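Local coordinates for major pilin backbone protein T-antigen, T13 (Streptococcus pyogenes, PDB 6BBT), which serves as the major backbone subunit of the group A streptococcal pilus, in which internal isopeptide bonding probably stiffens and protects the fibre, at residues 65-70 / 76-81; 159-164 / 232-237. All coordinates share one frame; numbering follows the deposited sequence.

In the fold
Contact 1 (65-70 / 76-81) lies in the Spy0128-like domain and comes first along the chain; contact 2 (159-164 / 232-237) follows in the DUF7601 domain. Their centres are about 35 Å apart and their nearest atoms about 15 Å. One mixed sheet reaches both: strand 77-83 of contact 1 pairs with strand 10-17, which lies beside strand 148-166, and the later part of that long strand carries residues 159-164 of contact 2. Each contact spans from this sheet to another sheet of its own domain. Strand 148-166, interrupted by a bulge or short loop, leads from one domain into the next, an end-to-end layout suited to a pilus subunit.

Contact 1: residues 65-70 / 76-81; sequences VSYDNT and KNKTSN
The hydroxyl of Tyr-67 donates a hydrogen bond to the carbonyl of Lys-76, with OH and O 2.6 Å apart; the donor stands 42° out of the carbonyl plane. This bond meets the ring at its edge, while the aliphatic part of Lys-78 covers one face. Lys-78 CE rests 3.8 Å from the Tyr-67 ring centroid in a CH-pi contact, offset toward the rim, and Lys-78 CG lies 3.5 Å from Tyr-67 CZ. The lysine chain turns at its second torsion (chi2 -78°), which lays its outer methylenes along the ring and past the carbonyl of Ser-66. Its NZ then forms a salt bridge with Asp-71 in the connecting loop. Beside this, Val-65 CG1 packs 3.6 Å from Lys-78 CB. More lightly, Val-65 CG1 lies 4.0 Å from Ser-80 CB; Phe-31 and Phe-33 add to the wall around the valine. The outward faces of the two strands are the loose, solvent side: Ser-66 on one, Asn-77 and Thr-79 on the other. The two strands run nearly antiparallel (156°) without a backbone hydrogen bond between them, as Val-65 and Tyr-67 pair with strand 29-37, and Lys-78 and Ser-80 with strand 10-17. Side chains thus close the gap where the chain crosses between the two sheets of an immunoglobulin-like beta sandwich.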
ATOM      1  N   VAL A  65      -6.082  -5.089  10.142  1.00 20.39           N
ATOM      2  CA  VAL A  65      -5.741  -6.198   9.242  1.00 18.99           C
ATOM      3  C   VAL A  65      -4.334  -5.880   8.743  1.00 18.90           C
ATOM      4  O   VAL A  65      -3.933  -4.713   8.702  1.00 18.30           O
ATOM      5  CB  VAL A  65      -6.704  -6.392   8.031  1.00 18.83           C
ATOM      6  CG1 VAL A  65      -8.103  -6.808   8.464  1.00 19.03           C
ATOM      7  CG2 VAL A  65      -6.749  -5.161   7.141  1.00 18.60           C
ATOM      8  N   SER A  66      -3.611  -6.929   8.367  1.00 18.48           N
ATOM      9  CA  SER A  66      -2.210  -6.819   7.988  1.00 19.16           C
ATOM     10  C   SER A  66      -2.014  -7.441   6.643  1.00 17.28           C
ATOM     11  O   SER A  66      -2.565  -8.515   6.382  1.00 16.85           O
ATOM     12  CB  SER A  66      -1.340  -7.579   8.991  1.00 20.55           C
ATOM     13  OG  SER A  66      -1.487  -6.978  10.253  1.00 25.83           O
ATOM     14  N   TYR A  67      -1.223  -6.769   5.806  1.00 16.18           N
ATOM     15  CA  TYR A  67      -0.738  -7.334   4.548  1.00 15.71           C
ATOM     16  C   TYR A  67       0.772  -7.526   4.593  1.00 15.32           C
ATOM     17  O   TYR A  67       1.472  -6.818   5.302  1.00 14.68           O
ATOM     18  CB  TYR A  67      -1.080  -6.391   3.398  1.00 15.87           C
ATOM     19  CG  TYR A  67      -2.527  -6.390   3.084  1.00 16.25           C
ATOM     20  CD1 TYR A  67      -3.052  -7.313   2.194  1.00 16.80           C
ATOM     21  CD2 TYR A  67      -3.395  -5.481   3.686  1.00 16.47           C
ATOM     22  CE1 TYR A  67      -4.400  -7.329   1.886  1.00 17.03           C
ATOM     23  CE2 TYR A  67      -4.759  -5.497   3.404  1.00 16.36           C
ATOM     24  CZ  TYR A  67      -5.258  -6.426   2.498  1.00 17.19           C
ATOM     25  OH  TYR A  67      -6.600  -6.458   2.170  1.00 16.96           O
ATOM     26  N   ASP A  68       1.289  -8.498   3.861  0.77 16.09           N
ATOM     27  CA  ASP A  68       2.730  -8.560   3.664  0.77 15.97           C
ATOM     28  C   ASP A  68       3.076  -8.929   2.241  0.77 15.24           C
ATOM     29  O   ASP A  68       2.191  -9.178   1.410  0.77 14.63           O
ATOM     30  CB  ASP A  68       3.409  -9.425   4.740  0.77 17.79           C
ATOM     31  CG  ASP A  68       3.177 -10.914   4.568  0.77 19.65           C
ATOM     32  OD1 ASP A  68       2.936 -11.416   3.443  0.77 18.58           O
ATOM     33  OD2 ASP A  68       3.286 -11.587   5.608  0.77 22.29           O
ATOM     34  N   ASN A  69       4.367  -8.912   1.961  1.00 14.32           N
ATOM     35  CA  ASN A  69       4.874  -9.087   0.599  1.00 14.55           C
ATOM     36  C   ASN A  69       4.508 -10.435  -0.035  1.00 14.33           C
ATOM     37  O   ASN A  69       4.508 -10.554  -1.246  1.00 14.18           O
ATOM     38  CB  ASN A  69       6.389  -8.939   0.557  1.00 14.90           C
ATOM     39  CG  ASN A  69       6.895  -7.547   0.964  1.00 15.14           C
ATOM     40  OD1 ASN A  69       8.010  -7.447   1.435  1.00 16.05           O
ATOM     41  ND2 ASN A  69       6.088  -6.498   0.810  1.00 14.34           N
ATOM     42  N   THR A  70       4.230 -11.450   0.777  1.00 14.50           N
ATOM     43  CA  THR A  70       3.806 -12.744   0.255  1.00 15.26           C
ATOM     44  C   THR A  70       2.329 -12.801  -0.157  1.00 15.88           C
ATOM     45  O   THR A  70       1.895 -13.792  -0.747  1.00 15.28           O
ATOM     46  CB  THR A  70       4.052 -13.886   1.265  1.00 16.25           C
ATOM     47  OG1 THR A  70       3.242 -13.708   2.419  1.00 16.72           O
ATOM     48  CG2 THR A  70       5.513 -13.977   1.670  1.00 16.71           C
ATOM     49  N   LYS A  76      -5.785 -11.058  -1.018  1.00 22.89           N
ATOM     50  CA  LYS A  76      -5.981  -9.612  -1.100  1.00 22.89           C
ATOM     51  C   LYS A  76      -7.116  -9.120  -0.203  1.00 20.81           C
ATOM     52  O   LYS A  76      -7.171  -7.946   0.081  1.00 19.02           O
ATOM     53  CB  LYS A  76      -6.194  -9.147  -2.539  1.00 22.79           C
ATOM     54  CG  LYS A  76      -7.426  -9.692  -3.225  1.00 24.55           C
ATOM     55  CD  LYS A  76      -7.439  -9.282  -4.682  1.00 25.96           C
ATOM     56  CE  LYS A  76      -8.691  -9.779  -5.385  1.00 28.25           C
ATOM     57  NZ  LYS A  76      -8.659  -9.351  -6.818  1.00 29.87           N
ATOM     58  N   ASN A  77      -8.019 -10.010   0.207  1.00 20.74           N
ATOM     59  CA  ASN A  77      -9.133  -9.644   1.075  1.00 21.93           C
ATOM     60  C   ASN A  77      -8.880 -10.162   2.471  1.00 22.00           C
ATOM     61  O   ASN A  77      -8.482 -11.308   2.627  1.00 23.15           O
ATOM     62  CB  ASN A  77     -10.448 -10.199   0.527  1.00 22.24           C
ATOM     63  CG  ASN A  77     -10.748  -9.690  -0.866  1.00 23.85           C
ATOM     64  OD1 ASN A  77     -10.563  -8.515  -1.161  1.00 25.17           O
ATOM     65  ND2 ASN A  77     -11.171 -10.582  -1.747  1.00 25.36           N
ATOM     66  N   LYS A  78      -9.074  -9.305   3.474  1.00 20.42           N
ATOM     67  CA  LYS A  78      -8.851  -9.657   4.865  1.00 20.65           C
ATOM     68  C   LYS A  78     -10.118  -9.324   5.650  1.00 20.28           C
ATOM     69  O   LYS A  78     -10.935  -8.523   5.202  1.00 18.90           O
ATOM     70  CB  LYS A  78      -7.734  -8.840   5.487  1.00 21.35           C
ATOM     71  CG  LYS A  78      -6.426  -8.812   4.762  1.00 22.66           C
ATOM     72  CD  LYS A  78      -5.629 -10.054   4.982  1.00 22.80           C
ATOM     73  CE  LYS A  78      -4.374  -9.944   4.152  1.00 23.81           C
ATOM     74  NZ  LYS A  78      -3.422 -11.023   4.436  1.00 24.31           N
ATOM     75  N   THR A  79     -10.252  -9.919   6.824  1.00 20.61           N
ATOM     76  CA  THR A  79     -11.390  -9.642   7.701  1.00 22.51           C
ATOM     77  C   THR A  79     -10.952  -9.373   9.119  1.00 22.24           C
ATOM     78  O   THR A  79      -9.954  -9.905   9.589  1.00 23.23           O
ATOM     79  CB  THR A  79     -12.400 -10.806   7.700  1.00 24.27           C
ATOM     80  OG1 THR A  79     -11.792 -11.957   8.294  1.00 28.25           O
ATOM     81  CG2 THR A  79     -12.832 -11.140   6.287  1.00 24.22           C
ATOM     82  N   SER A  80     -11.695  -8.509   9.793  1.00 22.19           N
ATOM     83  CA  SER A  80     -11.548  -8.309  11.223  1.00 22.70           C
ATOM     84  C   SER A  80     -12.945  -8.087  11.797  1.00 24.01           C
ATOM     85  O   SER A  80     -13.960  -8.311  11.110  1.00 24.48           O
ATOM     86  CB  SER A  80     -10.635  -7.105  11.502  1.00 22.10           C
ATOM     87  OG  SER A  80     -10.280  -7.067  12.875  1.00 21.47           O
ATOM     88  N   ASN A  81     -13.019  -7.656  13.046  1.00 26.39           N
ATOM     89  CA  ASN A  81     -14.316  -7.309  13.620  1.00 28.18           C
ATOM     90  C   ASN A  81     -14.186  -6.366  14.797  1.00 26.59           C
ATOM     91  O   ASN A  81     -13.100  -6.140  15.308  1.00 25.84           O
ATOM     92  CB  ASN A  81     -15.085  -8.581  14.022  1.00 30.19           C
ATOM     93  CG  ASN A  81     -14.425  -9.324  15.158  1.00 33.25           C
ATOM     94  OD1 ASN A  81     -14.583  -8.966  16.322  1.00 35.47           O
ATOM     95  ND2 ASN A  81     -13.675 -10.361  14.827  1.00 38.20           N
TER

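Contact 2: residues 159-164 / 232-237; sequences LKIEKQ and YKLTED
Over one face of the Tyr-232 ring sits a methyl group of Leu-159: CD2 makes a CH-pi contact 3.8 Å from the ring centroid and only 15° off the normal, shifted toward the rim near CE1 and CZ. The second methyl, Leu-159 CD1, reaches past the phenol end to 3.7 Å from Tyr-232 OH. That hydroxyl hydrogen-bonds to Asp-271, which keeps the polar end of a buried ring satisfied. The other flat group, the carboxylate of Glu-236, is held through both oxygens: the amide N-H of the Lys-163–Asn-277 link points weakly at OE1, with Lys-163 NZ 2.9 Å from Glu-236 OE1, and OE2 is bonded to Thr-244 OG1. The lysine side chain runs across the end of the glutamate's, nearly perpendicular to it. It leaves anti to its own nitrogen and then bends (chi2 71°), bringing its end close to the glutamate although its CB does not head that way.

Lys-163 NZ is covalently linked to Asn-277 CG, an intramolecular isopeptide bond that ties strand 148-166 to its parallel neighbour 271-279. Such a link between the first and last strands of a beta sandwich, with an acidic residue on the facing sheet, is the mark of CnaB-type pilin domains; in relatives that acid assists bond formation, and Glu-236 probably has this role here. Phe-176 and Phe-178 border the site. The strands of the contact run nearly parallel, 13° apart in direction, with their axes 11.0 Å apart in facing sheets.

Between the aromatic and polar ends, Ile-161 and Leu-234 meet end-on, Ile-161 CG2 to Leu-234 CD2 at 3.7 Å. Ile-161 CD1 also nears both leucine methyls, at 3.9 Å from Leu-234 CD2.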
ATOM      1  N   LEU A 159      11.522   2.364 -13.428  1.00 19.25           N
ATOM      2  CA  LEU A 159      12.830   2.925 -13.637  1.00 19.04           C
ATOM      3  C   LEU A 159      13.404   2.354 -14.930  1.00 18.70           C
ATOM      4  O   LEU A 159      13.505   1.152 -15.080  1.00 17.37           O
ATOM      5  CB  LEU A 159      13.752   2.581 -12.464  1.00 20.42           C
ATOM      6  CG  LEU A 159      15.226   2.991 -12.600  1.00 21.61           C
ATOM      7  CD1 LEU A 159      15.344   4.493 -12.754  1.00 23.08           C
ATOM      8  CD2 LEU A 159      16.033   2.520 -11.407  1.00 22.35           C
ATOM      9  N   LYS A 160      13.762   3.228 -15.860  1.00 18.52           N
ATOM     10  CA  LYS A 160      14.476   2.840 -17.055  1.00 18.94           C
ATOM     11  C   LYS A 160      15.905   3.373 -16.936  1.00 18.97           C
ATOM     12  O   LYS A 160      16.120   4.508 -16.466  1.00 18.84           O
ATOM     13  CB  LYS A 160      13.773   3.409 -18.278  1.00 20.45           C
ATOM     14  CG  LYS A 160      14.493   3.156 -19.593  1.00 22.09           C
ATOM     15  CD  LYS A 160      13.628   3.568 -20.758  1.00 23.96           C
ATOM     16  CE  LYS A 160      14.432   3.629 -22.041  1.00 27.00           C
ATOM     17  NZ  LYS A 160      13.509   3.866 -23.195  1.00 29.25           N
ATOM     18  N   ILE A 161      16.868   2.545 -17.336  1.00 18.03           N
ATOM     19  CA  ILE A 161      18.269   2.899 -17.321  1.00 18.96           C
ATOM     20  C   ILE A 161      18.791   2.681 -18.733  1.00 21.51           C
ATOM     21  O   ILE A 161      18.695   1.573 -19.270  1.00 20.12           O
ATOM     22  CB  ILE A 161      19.073   2.060 -16.310  1.00 18.49           C
ATOM     23  CG1 ILE A 161      18.540   2.271 -14.886  1.00 18.87           C
ATOM     24  CG2 ILE A 161      20.562   2.419 -16.347  1.00 18.48           C
ATOM     25  CD1 ILE A 161      19.084   1.293 -13.869  1.00 19.48           C
ATOM     26  N   GLU A 162      19.335   3.739 -19.330  1.00 23.73           N
ATOM     27  CA  GLU A 162      19.908   3.663 -20.666  1.00 26.60           C
ATOM     28  C   GLU A 162      21.353   4.121 -20.690  1.00 26.10           C
ATOM     29  O   GLU A 162      21.731   5.033 -19.953  1.00 24.29           O
ATOM     30  CB  GLU A 162      19.106   4.525 -21.616  1.00 31.49           C
ATOM     31  CG  GLU A 162      19.402   4.212 -23.070  1.00 37.17           C
ATOM     32  CD  GLU A 162      18.800   5.210 -24.011  1.00 41.99           C
ATOM     33  OE1 GLU A 162      17.666   5.663 -23.735  1.00 48.34           O
ATOM     34  OE2 GLU A 162      19.469   5.525 -25.021  1.00 44.64           O
ATOM     35  N   LYS A 163      22.137   3.504 -21.577  1.00 25.21           N
ATOM     36  CA  LYS A 163      23.529   3.876 -21.803  1.00 26.08           C
ATOM     37  C   LYS A 163      23.654   4.681 -23.100  1.00 28.22           C
ATOM     38  O   LYS A 163      23.118   4.286 -24.139  1.00 25.70           O
ATOM     39  CB  LYS A 163      24.397   2.618 -21.878  1.00 25.54           C
ATOM     40  CG  LYS A 163      25.890   2.855 -22.111  1.00 25.66           C
ATOM     41  CD  LYS A 163      26.600   3.458 -20.905  1.00 25.68           C
ATOM     42  CE  LYS A 163      27.912   4.098 -21.318  1.00 25.49           C
ATOM     43  NZ  LYS A 163      28.706   4.661 -20.196  1.00 25.28           N
ATOM     44  N   GLN A 164      24.363   5.807 -23.025  1.00 30.50           N
ATOM     45  CA  GLN A 164      24.789   6.537 -24.218  1.00 33.48           C
ATOM     46  C   GLN A 164      26.289   6.754 -24.219  1.00 33.18           C
ATOM     47  O   GLN A 164      26.899   6.987 -23.167  1.00 30.59           O
ATOM     48  CB  GLN A 164      24.023   7.849 -24.368  1.00 36.51           C
ATOM     49  CG  GLN A 164      22.916   7.726 -25.402  1.00 41.54           C
ATOM     50  CD  GLN A 164      21.802   8.718 -25.204  1.00 47.56           C
ATOM     51  OE1 GLN A 164      22.010   9.814 -24.684  1.00 51.94           O
ATOM     52  NE2 GLN A 164      20.598   8.337 -25.625  1.00 52.75           N
ATOM     53  N   TYR A 232      17.199   2.931  -4.183  1.00 16.93           N
ATOM     54  CA  TYR A 232      18.126   2.163  -5.004  1.00 16.79           C
ATOM     55  C   TYR A 232      19.427   2.920  -5.220  1.00 17.42           C
ATOM     56  O   TYR A 232      19.470   4.136  -5.088  1.00 16.84           O
ATOM     57  CB  TYR A 232      17.512   1.818  -6.365  1.00 16.51           C
ATOM     58  CG  TYR A 232      17.179   3.003  -7.244  1.00 16.73           C
ATOM     59  CD1 TYR A 232      18.133   3.565  -8.095  1.00 17.19           C
ATOM     60  CD2 TYR A 232      15.900   3.572  -7.229  1.00 17.00           C
ATOM     61  CE1 TYR A 232      17.828   4.651  -8.910  1.00 16.56           C
ATOM     62  CE2 TYR A 232      15.589   4.655  -8.037  1.00 17.04           C
ATOM     63  CZ  TYR A 232      16.556   5.193  -8.868  1.00 17.25           C
ATOM     64  OH  TYR A 232      16.245   6.264  -9.679  1.00 19.08           O
ATOM     65  N   LYS A 233      20.481   2.193  -5.561  1.00 17.67           N
ATOM     66  CA  LYS A 233      21.666   2.837  -6.065  1.00 19.08           C
ATOM     67  C   LYS A 233      22.213   2.098  -7.280  1.00 17.62           C
ATOM     68  O   LYS A 233      22.150   0.862  -7.364  1.00 15.40           O
ATOM     69  CB  LYS A 233      22.713   3.040  -4.984  1.00 22.68           C
ATOM     70  CG  LYS A 233      23.321   1.799  -4.431  1.00 25.53           C
ATOM     71  CD  LYS A 233      24.508   2.120  -3.523  1.00 28.89           C
ATOM     72  CE  LYS A 233      24.066   2.643  -2.169  1.00 30.50           C
ATOM     73  NZ  LYS A 233      25.102   2.374  -1.123  1.00 32.70           N
ATOM     74  N   LEU A 234      22.697   2.888  -8.229  1.00 17.09           N
ATOM     75  CA  LEU A 234      23.238   2.386  -9.485  1.00 17.64           C
ATOM     76  C   LEU A 234      24.684   2.821  -9.562  1.00 18.39           C
ATOM     77  O   LEU A 234      24.997   3.974  -9.303  1.00 18.18           O
ATOM     78  CB  LEU A 234      22.466   2.959 -10.669  1.00 17.85           C
ATOM     79  CG  LEU A 234      22.944   2.521 -12.064  1.00 18.21           C
ATOM     80  CD1 LEU A 234      22.711   1.032 -12.277  1.00 18.13           C
ATOM     81  CD2 LEU A 234      22.260   3.355 -13.140  1.00 18.17           C
ATOM     82  N   THR A 235      25.566   1.894  -9.899  1.00 18.97           N
ATOM     83  CA  THR A 235      26.953   2.228 -10.188  1.00 19.11           C
ATOM     84  C   THR A 235      27.342   1.636 -11.532  1.00 19.17           C
ATOM     85  O   THR A 235      26.654   0.754 -12.057  1.00 17.07           O
ATOM     86  CB  THR A 235      27.899   1.671  -9.119  1.00 19.62           C
ATOM     87  OG1 THR A 235      27.738   0.262  -9.047  1.00 19.35           O
ATOM     88  CG2 THR A 235      27.607   2.249  -7.769  1.00 20.31           C
ATOM     89  N   GLU A 236      28.429   2.148 -12.091  1.00 19.95           N
ATOM     90  CA  GLU A 236      29.026   1.593 -13.304  1.00 21.25           C
ATOM     91  C   GLU A 236      30.488   1.379 -13.012  1.00 21.69           C
ATOM     92  O   GLU A 236      31.145   2.263 -12.498  1.00 23.29           O
ATOM     93  CB  GLU A 236      28.870   2.545 -14.506  1.00 22.38           C
ATOM     94  CG  GLU A 236      29.230   1.910 -15.864  1.00 23.71           C
ATOM     95  CD  GLU A 236      29.426   2.934 -16.980  1.00 24.92           C
ATOM     96  OE1 GLU A 236      28.471   3.189 -17.740  1.00 28.43           O
ATOM     97  OE2 GLU A 236      30.540   3.487 -17.104  1.00 24.02           O
ATOM     98  N   ASP A 237      31.022   0.223 -13.362  1.00 24.23           N
ATOM     99  CA  ASP A 237      32.464   0.012 -13.259  1.00 25.97           C
ATOM    100  C   ASP A 237      33.242   1.036 -14.096  1.00 26.73           C
ATOM    101  O   ASP A 237      32.774   1.476 -15.163  1.00 24.76           O
ATOM    102  CB  ASP A 237      32.834  -1.403 -13.687  1.00 27.96           C
ATOM    103  CG  ASP A 237      32.290  -2.459 -12.745  1.00 29.26           C
ATOM    104  OD1 ASP A 237      31.831  -2.103 -11.648  1.00 30.00           O
ATOM    105  OD2 ASP A 237      32.330  -3.647 -13.099  1.00 32.38           O
TER